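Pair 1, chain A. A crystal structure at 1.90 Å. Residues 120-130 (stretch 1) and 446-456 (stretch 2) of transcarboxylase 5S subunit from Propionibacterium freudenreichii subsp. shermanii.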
# COMPACT_ATOMS: atom_id res chain seq x y z
N ASP A 120 -30.64 -8.58 23.86
CA ASP A 120 -31.89 -8.12 23.24
C ASP A 120 -32.03 -6.60 23.37
O ASP A 120 -32.34 -5.91 22.40
CB ASP A 120 -33.12 -8.77 23.89
CG ASP A 120 -33.45 -10.13 23.29
OD1 ASP A 120 -33.51 -10.22 22.04
OD2 ASP A 120 -33.66 -11.10 24.06
N ARG A 121 -31.80 -6.09 24.57
CA ARG A 121 -31.94 -4.64 24.82
C ARG A 121 -30.90 -3.82 24.06
O ARG A 121 -31.22 -2.74 23.57
CB ARG A 121 -31.85 -4.34 26.31
CG ARG A 121 -33.06 -4.85 27.08
CD ARG A 121 -32.94 -4.52 28.54
NE ARG A 121 -34.13 -4.89 29.31
CZ ARG A 121 -35.20 -4.11 29.44
NH1 ARG A 121 -35.25 -2.92 28.85
NH2 ARG A 121 -36.23 -4.51 30.18
N PHE A 122 -29.67 -4.31 23.96
CA PHE A 122 -28.63 -3.55 23.25
C PHE A 122 -28.99 -3.43 21.77
O PHE A 122 -28.93 -2.35 21.18
CB PHE A 122 -27.27 -4.23 23.37
CG PHE A 122 -26.15 -3.46 22.71
CD1 PHE A 122 -25.39 -2.55 23.43
CD2 PHE A 122 -25.90 -3.60 21.34
CE1 PHE A 122 -24.39 -1.76 22.81
CE2 PHE A 122 -24.90 -2.82 20.70
CZ PHE A 122 -24.15 -1.90 21.44
N VAL A 123 -29.34 -4.55 21.16
CA VAL A 123 -29.68 -4.54 19.73
C VAL A 123 -30.91 -3.66 19.49
O VAL A 123 -30.95 -2.87 18.55
CB VAL A 123 -29.92 -5.97 19.23
CG1 VAL A 123 -30.48 -5.96 17.83
CG2 VAL A 123 -28.62 -6.74 19.28
N ASP A 124 -31.91 -3.78 20.37
CA ASP A 124 -33.13 -2.97 20.23
C ASP A 124 -32.81 -1.48 20.27
O ASP A 124 -33.30 -0.72 19.43
CB ASP A 124 -34.13 -3.33 21.35
CG ASP A 124 -35.34 -2.41 21.36
OD1 ASP A 124 -35.37 -1.47 22.20
OD2 ASP A 124 -36.26 -2.60 20.53
N LYS A 125 -32.00 -1.03 21.23
CA LYS A 125 -31.65 0.40 21.33
C LYS A 125 -30.76 0.84 20.16
O LYS A 125 -30.87 1.96 19.69
CB LYS A 125 -30.97 0.71 22.67
CG LYS A 125 -31.96 0.76 23.83
CD LYS A 125 -32.94 1.91 23.59
CE LYS A 125 -34.00 2.00 24.66
NZ LYS A 125 -34.99 3.07 24.34
N SER A 126 -29.86 -0.04 19.72
CA SER A 126 -29.01 0.29 18.57
C SER A 126 -29.90 0.55 17.35
O SER A 126 -29.74 1.55 16.64
CB SER A 126 -28.06 -0.88 18.26
OG SER A 126 -27.07 -0.99 19.26
N ALA A 127 -30.85 -0.35 17.11
CA ALA A 127 -31.77 -0.20 15.97
C ALA A 127 -32.63 1.05 16.13
O ALA A 127 -32.85 1.81 15.19
CB ALA A 127 -32.67 -1.44 15.87
N GLU A 128 -33.12 1.27 17.34
CA GLU A 128 -33.99 2.42 17.62
C GLU A 128 -33.24 3.73 17.36
O GLU A 128 -33.84 4.70 16.90
CB GLU A 128 -34.43 2.39 19.08
CG GLU A 128 -35.42 3.47 19.46
CD GLU A 128 -35.75 3.44 20.94
OE1 GLU A 128 -35.91 2.32 21.49
OE2 GLU A 128 -35.84 4.52 21.56
N ASN A 129 -31.95 3.75 17.65
CA ASN A 129 -31.15 4.98 17.48
C ASN A 129 -30.62 5.13 16.05
O ASN A 129 -29.94 6.11 15.75
CB ASN A 129 -30.04 5.01 18.52
CG ASN A 129 -30.55 5.49 19.88
OD1 ASN A 129 -30.91 6.66 20.02
ND2 ASN A 129 -30.59 4.60 20.87
N GLY A 130 -30.95 4.18 15.17
CA GLY A 130 -30.54 4.30 13.78
C GLY A 130 -29.69 3.26 13.06
O GLY A 130 -29.51 3.36 11.85
N THR A 446 -31.60 6.45 31.30
CA THR A 446 -31.97 5.74 30.06
C THR A 446 -31.38 4.33 30.03
O THR A 446 -30.41 4.03 30.72
CB THR A 446 -31.45 6.49 28.83
OG1 THR A 446 -30.02 6.50 28.86
CG2 THR A 446 -31.98 7.92 28.79
N ASP A 447 -31.99 3.47 29.23
CA ASP A 447 -31.47 2.10 29.07
C ASP A 447 -30.08 2.19 28.44
O ASP A 447 -29.22 1.34 28.69
CB ASP A 447 -32.38 1.26 28.18
CG ASP A 447 -33.74 0.98 28.82
OD1 ASP A 447 -33.88 1.11 30.05
OD2 ASP A 447 -34.67 0.60 28.08
N GLU A 448 -29.86 3.22 27.63
CA GLU A 448 -28.54 3.41 27.00
C GLU A 448 -27.46 3.53 28.07
O GLU A 448 -26.38 2.95 27.93
CB GLU A 448 -28.52 4.66 26.11
CG GLU A 448 -29.29 4.57 24.80
CD GLU A 448 -30.78 4.86 24.92
OE1 GLU A 448 -31.41 5.10 23.86
OE2 GLU A 448 -31.32 4.86 26.05
N ASP A 449 -27.74 4.28 29.13
CA ASP A 449 -26.77 4.47 30.23
C ASP A 449 -26.61 3.18 31.03
O ASP A 449 -25.52 2.88 31.51
CB ASP A 449 -27.23 5.62 31.14
CG ASP A 449 -26.47 6.92 30.87
OD1 ASP A 449 -26.00 7.14 29.73
OD2 ASP A 449 -26.38 7.75 31.81
N VAL A 450 -27.69 2.41 31.19
CA VAL A 450 -27.56 1.13 31.91
C VAL A 450 -26.66 0.21 31.08
O VAL A 450 -25.83 -0.53 31.62
CB VAL A 450 -28.95 0.46 32.13
CG1 VAL A 450 -28.78 -0.91 32.80
CG2 VAL A 450 -29.84 1.36 33.00
N LEU A 451 -26.81 0.26 29.76
CA LEU A 451 -25.97 -0.56 28.88
C LEU A 451 -24.51 -0.13 29.03
O LEU A 451 -23.60 -0.96 29.10
CB LEU A 451 -26.42 -0.41 27.42
CG LEU A 451 -27.75 -1.11 27.14
CD1 LEU A 451 -28.34 -0.64 25.83
CD2 LEU A 451 -27.52 -2.63 27.12
N THR A 452 -24.27 1.18 29.10
CA THR A 452 -22.88 1.65 29.25
C THR A 452 -22.29 1.07 30.53
O THR A 452 -21.14 0.63 30.56
CB THR A 452 -22.80 3.19 29.28
OG1 THR A 452 -23.19 3.70 28.00
CG2 THR A 452 -21.37 3.66 29.58
N TYR A 453 -23.09 1.05 31.60
CA TYR A 453 -22.62 0.51 32.88
C TYR A 453 -22.40 -1.00 32.78
O TYR A 453 -21.42 -1.53 33.31
CB TYR A 453 -23.63 0.81 33.99
CG TYR A 453 -23.25 0.19 35.30
CD1 TYR A 453 -22.18 0.70 36.05
CD2 TYR A 453 -23.91 -0.94 35.78
CE1 TYR A 453 -21.77 0.08 37.24
CE2 TYR A 453 -23.51 -1.57 36.97
CZ TYR A 453 -22.44 -1.05 37.69
OH TYR A 453 -22.03 -1.66 38.85
N ALA A 454 -23.31 -1.70 32.12
CA ALA A 454 -23.18 -3.16 32.00
C ALA A 454 -21.95 -3.54 31.16
O ALA A 454 -21.27 -4.52 31.45
CB ALA A 454 -24.45 -3.75 31.35
N LEU A 455 -21.66 -2.74 30.14
CA LEU A 455 -20.55 -3.03 29.22
C LEU A 455 -19.20 -2.60 29.81
O LEU A 455 -18.20 -3.29 29.60
CB LEU A 455 -20.77 -2.31 27.89
CG LEU A 455 -21.97 -2.79 27.07
CD1 LEU A 455 -22.21 -1.86 25.88
CD2 LEU A 455 -21.71 -4.20 26.60
N PHE A 456 -19.16 -1.48 30.53
CA PHE A 456 -17.90 -0.96 31.07
C PHE A 456 -18.11 -0.47 32.51
O PHE A 456 -18.04 0.73 32.78
CB PHE A 456 -17.38 0.17 30.17
CG PHE A 456 -17.11 -0.26 28.75
CD1 PHE A 456 -18.08 -0.13 27.77
CD2 PHE A 456 -15.91 -0.90 28.43
CE1 PHE A 456 -17.87 -0.62 26.48
CE2 PHE A 456 -15.68 -1.39 27.15
CZ PHE A 456 -16.67 -1.26 26.18
O HOH W 1 -33.88 -1.67 26.60
O HOH W 2 -33.91 5.33 26.18

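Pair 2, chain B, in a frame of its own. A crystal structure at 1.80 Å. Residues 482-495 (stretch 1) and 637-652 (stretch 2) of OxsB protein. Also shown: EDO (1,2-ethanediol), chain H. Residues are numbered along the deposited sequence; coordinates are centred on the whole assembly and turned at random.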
# COMPACT_ATOMS: atom_id res chain seq x y z
N GLY B 482 -24.00 11.41 -20.77
CA GLY B 482 -25.27 11.67 -20.13
C GLY B 482 -25.20 11.47 -18.63
O GLY B 482 -24.15 11.14 -18.06
N LEU B 483 -26.34 11.66 -17.97
CA LEU B 483 -26.44 11.63 -16.52
C LEU B 483 -26.92 10.30 -15.96
O LEU B 483 -26.94 10.14 -14.73
CB LEU B 483 -27.37 12.76 -16.04
CG LEU B 483 -26.93 14.19 -16.36
CD1 LEU B 483 -28.04 15.20 -16.04
CD2 LEU B 483 -25.66 14.55 -15.60
N ASP B 484 -27.29 9.33 -16.81
CA ASP B 484 -27.90 8.09 -16.33
C ASP B 484 -27.01 7.36 -15.33
O ASP B 484 -27.48 6.87 -14.31
CB ASP B 484 -28.22 7.15 -17.50
CG ASP B 484 -29.46 7.56 -18.27
OD1 ASP B 484 -30.13 8.53 -17.85
OD2 ASP B 484 -29.76 6.89 -19.29
N ASN B 485 -25.71 7.24 -15.64
CA ASN B 485 -24.81 6.51 -14.74
C ASN B 485 -24.68 7.22 -13.39
O ASN B 485 -24.52 6.54 -12.36
CB ASN B 485 -23.43 6.35 -15.36
CG ASN B 485 -23.41 5.42 -16.56
OD1 ASN B 485 -22.39 5.29 -17.22
ND2 ASN B 485 -24.53 4.79 -16.87
N LEU B 486 -24.73 8.55 -13.37
CA LEU B 486 -24.68 9.25 -12.08
C LEU B 486 -25.94 8.97 -11.27
O LEU B 486 -25.86 8.72 -10.06
CB LEU B 486 -24.50 10.76 -12.27
CG LEU B 486 -23.25 11.24 -13.02
CD1 LEU B 486 -23.28 12.76 -13.17
CD2 LEU B 486 -21.93 10.76 -12.36
N LYS B 487 -27.11 8.99 -11.91
CA LYS B 487 -28.33 8.66 -11.19
C LYS B 487 -28.28 7.24 -10.65
O LYS B 487 -28.71 6.99 -9.52
CB LYS B 487 -29.55 8.83 -12.11
CG LYS B 487 -29.74 10.26 -12.57
CD LYS B 487 -31.07 10.42 -13.33
CE LYS B 487 -31.36 11.88 -13.65
NZ LYS B 487 -32.68 12.07 -14.34
N GLU B 488 -27.78 6.30 -11.46
CA GLU B 488 -27.64 4.92 -11.00
C GLU B 488 -26.68 4.84 -9.82
O GLU B 488 -26.92 4.11 -8.85
CB GLU B 488 -27.16 4.03 -12.14
CG GLU B 488 -28.16 3.86 -13.28
CD GLU B 488 -27.49 3.51 -14.61
OE1 GLU B 488 -26.33 3.07 -14.61
OE2 GLU B 488 -28.13 3.70 -15.67
N ASN B 489 -25.58 5.59 -9.88
CA ASN B 489 -24.62 5.61 -8.77
C ASN B 489 -25.26 6.15 -7.50
O ASN B 489 -25.08 5.57 -6.42
CB ASN B 489 -23.42 6.46 -9.16
CG ASN B 489 -22.41 5.68 -9.97
OD1 ASN B 489 -22.50 4.46 -10.08
ND2 ASN B 489 -21.45 6.38 -10.54
N LEU B 490 -25.95 7.28 -7.60
CA LEU B 490 -26.57 7.89 -6.44
C LEU B 490 -27.59 6.95 -5.80
O LEU B 490 -27.63 6.83 -4.57
CB LEU B 490 -27.23 9.21 -6.84
CG LEU B 490 -26.31 10.35 -7.29
CD1 LEU B 490 -27.15 11.45 -7.95
CD2 LEU B 490 -25.53 10.91 -6.09
N ASP B 491 -28.42 6.30 -6.63
CA ASP B 491 -29.35 5.29 -6.13
C ASP B 491 -28.63 4.19 -5.36
O ASP B 491 -29.02 3.83 -4.25
CB ASP B 491 -30.14 4.68 -7.29
CG ASP B 491 -31.20 5.62 -7.85
OD1 ASP B 491 -31.47 6.67 -7.22
OD2 ASP B 491 -31.76 5.29 -8.92
N PHE B 492 -27.59 3.62 -5.97
CA PHE B 492 -26.77 2.60 -5.30
C PHE B 492 -26.26 3.09 -3.94
O PHE B 492 -26.38 2.39 -2.93
CB PHE B 492 -25.59 2.22 -6.20
CG PHE B 492 -24.58 1.30 -5.54
CD1 PHE B 492 -24.73 -0.08 -5.58
CD2 PHE B 492 -23.46 1.83 -4.91
CE1 PHE B 492 -23.78 -0.92 -5.00
CE2 PHE B 492 -22.52 0.98 -4.32
CZ PHE B 492 -22.68 -0.39 -4.37
N LEU B 493 -25.67 4.29 -3.92
CA LEU B 493 -25.06 4.83 -2.71
C LEU B 493 -26.07 5.14 -1.62
O LEU B 493 -25.70 5.17 -0.44
CB LEU B 493 -24.27 6.09 -3.06
CG LEU B 493 -23.03 5.82 -3.92
CD1 LEU B 493 -22.59 7.10 -4.54
CD2 LEU B 493 -21.90 5.22 -3.06
N GLU B 494 -27.33 5.38 -1.98
CA GLU B 494 -28.39 5.63 -1.01
C GLU B 494 -29.05 4.36 -0.49
O GLU B 494 -29.91 4.45 0.39
CB GLU B 494 -29.45 6.56 -1.64
CG GLU B 494 -28.95 7.98 -1.79
CD GLU B 494 -29.78 8.82 -2.74
OE1 GLU B 494 -31.00 8.58 -2.84
OE2 GLU B 494 -29.19 9.71 -3.40
N ARG B 495 -28.68 3.18 -0.99
CA ARG B 495 -29.32 1.96 -0.53
C ARG B 495 -29.01 1.71 0.94
O ARG B 495 -27.86 1.85 1.38
CB ARG B 495 -28.88 0.77 -1.38
CG ARG B 495 -29.54 0.79 -2.76
CD ARG B 495 -29.25 -0.44 -3.54
NE ARG B 495 -29.84 -1.63 -2.94
CZ ARG B 495 -29.94 -2.79 -3.57
NH1 ARG B 495 -29.51 -2.90 -4.82
NH2 ARG B 495 -30.48 -3.84 -2.97
N SER B 637 -22.35 16.51 1.25
CA SER B 637 -21.58 16.31 0.02
C SER B 637 -22.25 15.31 -0.91
O SER B 637 -22.22 15.48 -2.14
CB SER B 637 -20.16 15.85 0.36
OG SER B 637 -19.46 16.85 1.08
N HIS B 638 -22.84 14.24 -0.37
CA HIS B 638 -23.55 13.30 -1.23
C HIS B 638 -24.73 13.98 -1.91
O HIS B 638 -24.93 13.86 -3.12
CB HIS B 638 -24.04 12.09 -0.45
CG HIS B 638 -24.96 11.22 -1.25
ND1 HIS B 638 -24.49 10.28 -2.14
CD2 HIS B 638 -26.31 11.21 -1.37
CE1 HIS B 638 -25.52 9.70 -2.75
NE2 HIS B 638 -26.63 10.25 -2.30
N PHE B 639 -25.54 14.69 -1.14
CA PHE B 639 -26.76 15.22 -1.73
C PHE B 639 -26.50 16.48 -2.54
O PHE B 639 -27.39 16.90 -3.30
CB PHE B 639 -27.81 15.43 -0.65
CG PHE B 639 -28.42 14.15 -0.18
CD1 PHE B 639 -29.24 13.41 -1.03
CD2 PHE B 639 -28.14 13.64 1.07
CE1 PHE B 639 -29.79 12.20 -0.61
CE2 PHE B 639 -28.67 12.43 1.49
CZ PHE B 639 -29.50 11.71 0.65
N LEU B 640 -25.31 17.07 -2.43
CA LEU B 640 -24.90 18.09 -3.39
C LEU B 640 -25.01 17.57 -4.81
O LEU B 640 -25.61 18.21 -5.68
CB LEU B 640 -23.47 18.54 -3.12
CG LEU B 640 -22.84 19.27 -4.30
CD1 LEU B 640 -23.44 20.70 -4.49
CD2 LEU B 640 -21.33 19.31 -4.17
N LEU B 641 -24.41 16.40 -5.08
CA LEU B 641 -24.46 15.86 -6.44
C LEU B 641 -25.89 15.50 -6.84
O LEU B 641 -26.28 15.71 -8.00
CB LEU B 641 -23.55 14.64 -6.56
CG LEU B 641 -23.48 14.09 -7.98
CD1 LEU B 641 -23.16 15.21 -8.96
CD2 LEU B 641 -22.41 12.99 -8.05
N LYS B 642 -26.68 14.95 -5.91
CA LYS B 642 -28.07 14.66 -6.24
C LYS B 642 -28.81 15.95 -6.58
O LYS B 642 -29.62 15.98 -7.52
CB LYS B 642 -28.74 13.93 -5.08
CG LYS B 642 -30.09 13.33 -5.44
CD LYS B 642 -30.65 12.53 -4.28
CE LYS B 642 -31.69 11.50 -4.74
NZ LYS B 642 -31.14 10.31 -5.51
N TYR B 643 -28.49 17.03 -5.88
CA TYR B 643 -29.09 18.33 -6.14
C TYR B 643 -28.66 18.89 -7.50
O TYR B 643 -29.48 19.43 -8.24
CB TYR B 643 -28.72 19.28 -5.01
CG TYR B 643 -29.33 20.66 -5.07
CD1 TYR B 643 -30.69 20.85 -4.89
CD2 TYR B 643 -28.53 21.78 -5.26
CE1 TYR B 643 -31.25 22.13 -4.92
CE2 TYR B 643 -29.08 23.06 -5.29
CZ TYR B 643 -30.43 23.23 -5.13
OH TYR B 643 -30.96 24.50 -5.17
N LEU B 644 -27.37 18.77 -7.83
CA LEU B 644 -26.90 19.23 -9.14
C LEU B 644 -27.56 18.45 -10.27
O LEU B 644 -27.99 19.05 -11.27
CB LEU B 644 -25.37 19.13 -9.22
CG LEU B 644 -24.56 20.08 -8.34
CD1 LEU B 644 -23.08 19.71 -8.34
CD2 LEU B 644 -24.74 21.50 -8.81
N VAL B 645 -27.65 17.13 -10.14
CA VAL B 645 -28.27 16.31 -11.18
C VAL B 645 -29.76 16.61 -11.27
O VAL B 645 -30.35 16.62 -12.37
CB VAL B 645 -28.00 14.81 -10.92
CG1 VAL B 645 -28.81 13.91 -11.88
CG2 VAL B 645 -26.52 14.51 -11.05
N TYR B 646 -30.40 16.86 -10.13
CA TYR B 646 -31.82 17.22 -10.13
C TYR B 646 -32.06 18.51 -10.91
O TYR B 646 -33.03 18.61 -11.66
CB TYR B 646 -32.33 17.39 -8.71
CG TYR B 646 -33.81 17.71 -8.66
CD1 TYR B 646 -34.76 16.70 -8.77
CD2 TYR B 646 -34.25 19.03 -8.54
CE1 TYR B 646 -36.11 16.99 -8.74
CE2 TYR B 646 -35.60 19.32 -8.51
CZ TYR B 646 -36.52 18.30 -8.61
OH TYR B 646 -37.87 18.59 -8.59
N ASN B 647 -31.18 19.49 -10.73
CA ASN B 647 -31.36 20.77 -11.40
C ASN B 647 -31.07 20.69 -12.89
O ASN B 647 -31.44 21.60 -13.63
CB ASN B 647 -30.48 21.83 -10.74
CG ASN B 647 -31.15 22.47 -9.53
OD1 ASN B 647 -32.05 23.29 -9.67
ND2 ASN B 647 -30.72 22.09 -8.32
N LEU B 648 -30.42 19.62 -13.33
CA LEU B 648 -30.21 19.37 -14.75
C LEU B 648 -31.26 18.44 -15.34
O LEU B 648 -31.58 18.56 -16.52
CB LEU B 648 -28.83 18.76 -14.99
CG LEU B 648 -27.59 19.54 -14.57
CD1 LEU B 648 -26.36 18.63 -14.65
CD2 LEU B 648 -27.40 20.75 -15.44
N SER B 649 -31.79 17.53 -14.53
CA SER B 649 -32.66 16.46 -15.02
C SER B 649 -33.56 16.04 -13.87
O SER B 649 -33.37 14.99 -13.24
CB SER B 649 -31.83 15.28 -15.54
OG SER B 649 -32.65 14.19 -15.95
N PRO B 650 -34.58 16.84 -13.57
CA PRO B 650 -35.44 16.52 -12.43
C PRO B 650 -36.30 15.29 -12.69
O PRO B 650 -36.63 14.95 -13.83
CB PRO B 650 -36.31 17.78 -12.27
CG PRO B 650 -36.28 18.43 -13.61
CD PRO B 650 -34.94 18.12 -14.21
N ASP B 651 -36.61 14.59 -11.60
CA ASP B 651 -37.61 13.53 -11.58
C ASP B 651 -38.28 13.57 -10.21
O ASP B 651 -37.74 14.15 -9.26
CB ASP B 651 -37.01 12.14 -11.86
CG ASP B 651 -35.93 11.75 -10.87
OD1 ASP B 651 -36.27 11.32 -9.75
OD2 ASP B 651 -34.74 11.86 -11.22
N LYS B 652 -39.45 12.95 -10.12
CA LYS B 652 -40.28 13.08 -8.92
C LYS B 652 -39.66 12.35 -7.73
O LYS B 652 -39.77 12.82 -6.59
CB LYS B 652 -41.69 12.56 -9.18
CG LYS B 652 -42.55 13.47 -10.02
CD LYS B 652 -43.90 12.83 -10.32
CE LYS B 652 -44.71 13.66 -11.31
NZ LYS B 652 -45.95 12.95 -11.72
C1 EDO H . -21.14 10.06 -3.30
O1 EDO H . -21.97 9.47 -2.29
C2 EDO H . -19.92 9.15 -3.46
O2 EDO H . -19.12 9.65 -4.53
O HOH W 3 -30.79 8.82 -8.47

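The sharpest difference lies where Lys125(A) of pair 1 superposes on Leu490(B) of pair 2. Both point toward the opposing helix, but Lys125(A) lays its methylene chain there and ends in a charged NZ bonded to Glu128(A), whereas Leu490(B) is buried and wholly apolar. In pair 1 the CD of Lys125(A) lies 3.5 Å from Glu448(A) OE1, and its NZ forms a salt bridge within its own helix, 3.1 Å to Glu128(A) OE1; a water accepts from NZ and donates to Glu448(A) OE2. Leu490(B) instead fills the space between its neighbours, with CD2 3.6 Å from His638(B) CE1 and CD1 3.8 Å from Lys642(B) CA.

The backbones nevertheless agree to 0.6 Å over 14 central residues. In each pair two helices cross at an oblique angle nearer antiparallel than parallel, 131° in pair 1 and 144° in pair 2, with closest approaches of their axes of 10.4 and 10.7 Å.

At the matched positions Asn129(A) and Glu494(B), polar side chains reach across in both pairs, with the donor role exchanged: the neutral amide of Asn129(A) donates, the carboxylate of Glu494(B) accepts. Asn129(A) ND2 donates to Glu448(A) OE1 at 3.1 Å, an amide suited to bonding a carboxylate. Glu448(A) superposes on Lys642(B), so pair 2 places the carboxylate on the first stretch and the cation on the second stretch: Lys642(B) NZ makes a salt bridge to Glu494(B) OE2 at 2.9 Å. Glu494(B) OE2 also accepts from His638(B) NE2 at 2.8 Å, so one acidic group serves two donors.

Earlier in both stretches, Arg121(A) and Asp447(A) match Leu486(B) and Leu641(B). The charged couple suits a partly exposed site: Arg121(A) NH1 forms a long salt bridge to Asp447(A) OD2 at 3.6 Å, and a water bridges the same two atoms. The two leucines are buried and serve apolar packing, Leu486(B) CD1 lying 4.2 Å from Val645(B) CG2.

Leu451(A) and Val645(B) keep a branched aliphatic residue at one position, but their surroundings differ. Phe122(A) packs its CB 4.1 Å from Leu451(A) CD2 and its ring atom CE1 3.8 Å from Leu455(A) CD1, using a broad apolar surface in a buried site. Its counterpart, Lys487(B), is partly exposed and combines both chemistries: its CE rests 3.7 Å from Val645(B) CG1, while its NZ donates to Ser649(B) OG at 2.7 Å. Since Ser649(B) matches Leu455(A), an aromatic–aliphatic contact in pair 1 becomes a lysine–serine hydrogen bond in pair 2.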